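Local coordinates for protein CTD kinase subunit gamma (Schizosaccharomyces pombe, PDB 5CE7) that probably serves as the gamma subunit of the CTD kinase complex CTDK-1, which hyperphosphorylates the C-terminal repeat domain of RNA polymerase II during transcriptional elongation, at residues A[57-60]-A[61-64]; A[85-88]-A[89-92]. One frame throughout, in Å; residues are numbered along the deposited sequence.

Contact 1 (A[57-60]-A[61-64]); sequences RVNI and MYFV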
loop_
_atom_site.group_PDB
_atom_site.type_symbol
_atom_site.label_atom_id
_atom_site.label_comp_id
_atom_site.label_asym_id
_atom_site.label_seq_id
_atom_site.Cartn_x
_atom_site.Cartn_y
_atom_site.Cartn_z
ATOM N N ARG A 57 3.151 -4.436 -8.129
ATOM C CA ARG A 57 2.182 -4.543 -7.056
ATOM C C ARG A 57 2.839 -4.686 -5.685
ATOM O O ARG A 57 2.395 -4.086 -4.715
ATOM C CB ARG A 57 1.182 -5.657 -7.366
ATOM C CG ARG A 57 0.143 -5.167 -8.389
ATOM C CD ARG A 57 -0.128 -6.151 -9.504
ATOM N NE ARG A 57 -1.106 -7.126 -9.084
ATOM C CZ ARG A 57 -2.252 -7.387 -9.706
ATOM N NH1 ARG A 57 -2.590 -6.754 -10.818
ATOM N NH2 ARG A 57 -3.067 -8.307 -9.197
ATOM N N VAL A 58 3.903 -5.475 -5.630
ATOM C CA VAL A 58 4.663 -5.677 -4.406
ATOM C C VAL A 58 5.327 -4.366 -3.982
ATOM O O VAL A 58 5.320 -4.009 -2.810
ATOM C CB VAL A 58 5.741 -6.784 -4.588
ATOM C CG1 VAL A 58 6.739 -6.749 -3.450
ATOM C CG2 VAL A 58 5.083 -8.145 -4.655
ATOM N N ASN A 59 5.896 -3.641 -4.935
ATOM C CA ASN A 59 6.533 -2.368 -4.598
ATOM C C ASN A 59 5.530 -1.329 -4.115
ATOM O O ASN A 59 5.838 -0.519 -3.248
ATOM C CB ASN A 59 7.398 -1.854 -5.757
ATOM C CG ASN A 59 8.671 -2.672 -5.928
ATOM O OD1 ASN A 59 9.158 -3.270 -4.973
ATOM N ND2 ASN A 59 9.203 -2.712 -7.145
ATOM N N ILE A 60 4.313 -1.378 -4.647
ATOM C CA ILE A 60 3.244 -0.514 -4.151
ATOM C C ILE A 60 2.816 -0.887 -2.731
ATOM O O ILE A 60 2.510 -0.021 -1.925
ATOM C CB ILE A 60 2.025 -0.497 -5.102
ATOM C CG1 ILE A 60 2.396 0.246 -6.394
ATOM C CG2 ILE A 60 0.842 0.182 -4.414
ATOM C CD1 ILE A 60 1.423 0.041 -7.545
HETATM N N MSE A 61 2.807 -2.181 -2.425
HETATM C CA MSE A 61 2.582 -2.649 -1.052
HETATM C C MSE A 61 3.650 -2.096 -0.091
HETATM O O MSE A 61 3.336 -1.650 1.013
HETATM C CB MSE A 61 2.586 -4.179 -1.029
HETATM C CG MSE A 61 2.124 -4.862 0.290
HETATM SE SE MSE A 61 0.240 -4.435 0.728
HETATM C CE MSE A 61 -0.428 -6.254 0.942
ATOM N N TYR A 62 4.911 -2.127 -0.504
ATOM C CA TYR A 62 5.968 -1.535 0.322
ATOM C C TYR A 62 5.706 -0.042 0.489
ATOM O O TYR A 62 5.807 0.493 1.595
ATOM C CB TYR A 62 7.341 -1.707 -0.316
ATOM C CG TYR A 62 7.810 -3.120 -0.499
ATOM C CD1 TYR A 62 7.421 -4.137 0.367
ATOM C CD2 TYR A 62 8.675 -3.436 -1.542
ATOM C CE1 TYR A 62 7.891 -5.444 0.188
ATOM C CE2 TYR A 62 9.138 -4.723 -1.728
ATOM C CZ TYR A 62 8.746 -5.718 -0.863
ATOM O OH TYR A 62 9.222 -6.990 -1.085
ATOM N N PHE A 63 5.405 0.636 -0.617
ATOM C CA PHE A 63 5.094 2.073 -0.572
ATOM C C PHE A 63 3.963 2.404 0.413
ATOM O O PHE A 63 4.009 3.416 1.133
ATOM C CB PHE A 63 4.700 2.603 -1.960
ATOM C CG PHE A 63 4.043 3.961 -1.906
ATOM C CD1 PHE A 63 4.779 5.080 -1.536
ATOM C CD2 PHE A 63 2.695 4.110 -2.181
ATOM C CE1 PHE A 63 4.180 6.326 -1.455
ATOM C CE2 PHE A 63 2.085 5.358 -2.110
ATOM C CZ PHE A 63 2.837 6.467 -1.745
ATOM N N VAL A 64 2.931 1.566 0.415
ATOM C CA VAL A 64 1.802 1.724 1.334
ATOM C C VAL A 64 2.282 1.648 2.782
ATOM O O VAL A 64 1.797 2.361 3.651
ATOM C CB VAL A 64 0.725 0.636 1.070
ATOM C CG1 VAL A 64 -0.137 0.403 2.300
ATOM C CG2 VAL A 64 -0.112 1.002 -0.151
#

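Contact 2 (A[85-88]-A[89-92]); sequences SRDI and CKLV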
loop_
_atom_site.group_PDB
_atom_site.type_symbol
_atom_site.label_atom_id
_atom_site.label_comp_id
_atom_site.label_asym_id
_atom_site.label_seq_id
_atom_site.Cartn_x
_atom_site.Cartn_y
_atom_site.Cartn_z
ATOM N N SER A 85 -6.392 0.789 5.954
ATOM C CA SER A 85 -6.921 -0.131 6.950
ATOM C C SER A 85 -8.206 -0.811 6.472
ATOM O O SER A 85 -8.350 -2.031 6.570
ATOM C CB SER A 85 -7.195 0.614 8.259
ATOM O OG SER A 85 -7.402 -0.305 9.313
ATOM N N ARG A 86 -9.137 -0.011 5.963
ATOM C CA ARG A 86 -10.404 -0.520 5.434
ATOM C C ARG A 86 -10.149 -1.502 4.298
ATOM O O ARG A 86 -10.837 -2.512 4.170
ATOM C CB ARG A 86 -11.273 0.636 4.915
ATOM C CG ARG A 86 -12.497 0.208 4.111
ATOM C CD ARG A 86 -13.075 1.376 3.280
ATOM N NE ARG A 86 -12.202 1.737 2.164
ATOM C CZ ARG A 86 -12.026 2.976 1.705
ATOM N NH1 ARG A 86 -12.664 3.998 2.259
ATOM N NH2 ARG A 86 -11.205 3.194 0.689
ATOM N N ASP A 87 -9.150 -1.207 3.478
ATOM C CA ASP A 87 -8.935 -1.981 2.257
ATOM C C ASP A 87 -7.843 -3.033 2.357
ATOM O O ASP A 87 -7.413 -3.561 1.332
ATOM C CB ASP A 87 -8.631 -1.051 1.072
ATOM C CG ASP A 87 -9.804 -0.142 0.722
ATOM O OD1 ASP A 87 -10.916 -0.365 1.238
ATOM O OD2 ASP A 87 -9.616 0.791 -0.075
ATOM N N ILE A 88 -7.388 -3.340 3.569
ATOM C CA ILE A 88 -6.210 -4.210 3.728
ATOM C C ILE A 88 -6.356 -5.586 3.078
ATOM O O ILE A 88 -5.418 -6.083 2.456
ATOM C CB ILE A 88 -5.742 -4.352 5.208
ATOM C CG1 ILE A 88 -4.381 -5.068 5.282
ATOM C CG2 ILE A 88 -6.779 -5.098 6.049
ATOM C CD1 ILE A 88 -3.244 -4.357 4.524
ATOM N N CYS A 89 -7.523 -6.203 3.203
ATOM C CA CYS A 89 -7.708 -7.519 2.601
ATOM C C CYS A 89 -7.812 -7.431 1.077
ATOM O O CYS A 89 -7.348 -8.326 0.372
ATOM C CB CYS A 89 -8.901 -8.265 3.218
ATOM S SG CYS A 89 -8.584 -8.833 4.924
ATOM N N LYS A 90 -8.397 -6.354 0.565
ATOM C CA LYS A 90 -8.383 -6.123 -0.881
ATOM C C LYS A 90 -6.951 -5.989 -1.390
ATOM O O LYS A 90 -6.584 -6.544 -2.430
ATOM C CB LYS A 90 -9.187 -4.866 -1.237
ATOM C CG LYS A 90 -10.683 -5.006 -0.987
ATOM C CD LYS A 90 -11.450 -3.760 -1.435
ATOM C CE LYS A 90 -12.963 -3.978 -1.366
ATOM N NZ LYS A 90 -13.730 -2.744 -1.745
ATOM N N LEU A 91 -6.142 -5.237 -0.648
ATOM C CA LEU A 91 -4.751 -5.043 -1.008
ATOM C C LEU A 91 -4.052 -6.395 -1.077
ATOM O O LEU A 91 -3.327 -6.671 -2.029
ATOM C CB LEU A 91 -4.057 -4.114 -0.012
ATOM C CG LEU A 91 -4.587 -2.671 -0.104
ATOM C CD1 LEU A 91 -4.194 -1.802 1.098
ATOM C CD2 LEU A 91 -4.111 -2.033 -1.408
ATOM N N VAL A 92 -4.270 -7.237 -0.069
ATOM C CA VAL A 92 -3.669 -8.569 -0.063
ATOM C C VAL A 92 -4.117 -9.403 -1.266
ATOM O O VAL A 92 -3.321 -10.115 -1.883
ATOM C CB VAL A 92 -3.970 -9.329 1.264
ATOM C CG1 VAL A 92 -3.569 -10.788 1.136
ATOM C CG2 VAL A 92 -3.255 -8.668 2.439
HETATM O O HOH W 1 -10.243 -5.033 3.646
#

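Contact 1 (A[57-60]-A[61-64])
V58 and Y62, one helical turn apart, run side by side in the same direction, and the branch that touches is CG1 of V58, 3.4 Å from the ring carbon CZ of Y62 and as near to its hydroxyl oxygen. CG1 lies anti to the backbone N of V58 (chi1 166°), which swings this methyl toward the outer end of the ring. Nearer the ring's root, the carbonyl oxygen of V58 sits over one face, 3.5 Å above the plane and shifted toward the rim. The same oxygen takes the amide N of Y62 at 3.0 Å. On the N59 side, OD1 of N59 comes to 3.5 Å from CD2 of Y62, with amide and ring planes turned 44° apart. The bonds M61 N to R57 O, F63 N to N59 O and V64 N to I60 O complete the i to i+4 ladder, and CG2 of V64 rests 3.3 Å from I60 O. The Y62 side chain also lies about 3 Å (nearest atoms) from a bound HEPES molecule, probably from the crystallisation liquor. I60 and F63 face helix 38-51, with F63 reaching helix 25-33 as well; V58, M61 and Y62 meet helix 100-118, so helix 54-73 is packed between helices of the CTD-interacting domain.

Contact 2 (A[85-88]-A[89-92])
L91 folds back over the start of its own helix, its CG 3.3 Å from the carbonyl oxygen of D87, because CG is anti to the carbonyl carbon of L91 (chi1 -68°) and beside its backbone N. That same oxygen receives the amide N of L91 at 2.9 Å, almost in line with the carbonyl bond. I88 meets L91 more loosely, CD1 to CD1 at 4.4 Å, and its carbonyl oxygen takes the amide N of V92. L91 also lies on W46 and L49 of helix 38-51. With an alanine here, CG and both methyls are gone, and the D87 carbonyl would probably lose its cover while CD1 of I88, W46 and L49 would be left facing a gap. The D87 carboxylate is gripped side-on by the guanidinium edge of R86: NE meets OD1 at 2.6 Å from above the carboxylate plane, about 40° out of it, and NH2 meets OD2 at 3.0 Å on its syn side, also well out of plane. A water bridges R86 O and C89 N. OD2 of D87 also bonds Y42 OH, and NZ of K90 lies 4.7 Å from OD1, near but not paired. With these partners the buried carboxylate is likely to stay ionised, fixed at the break between helix 80-86 and helix 88-95.

In the fold
Contact 1 comes first along the chain, in the first half of the long helix 54-73; contact 2 follows, where helix 80-86 gives way to helix 88-95. Their centres are 12 Å apart, and the two touch directly: the terminal methyl CE of the selenomethionine M61 packs against CG2 of V92 at 4.0 Å. R57 adds a polar tie, hydrogen-bonding the carbonyl of N94 in helix 88-95. Both contacts also lean on helices 38-51 and 100-118, and contact 2 reaches on to helix 124-139 through C89 and V92. Together they help join the earlier and later helices of this all-helical, right-handed superhelix, the noncanonical CTD-interacting domain of Ctk3.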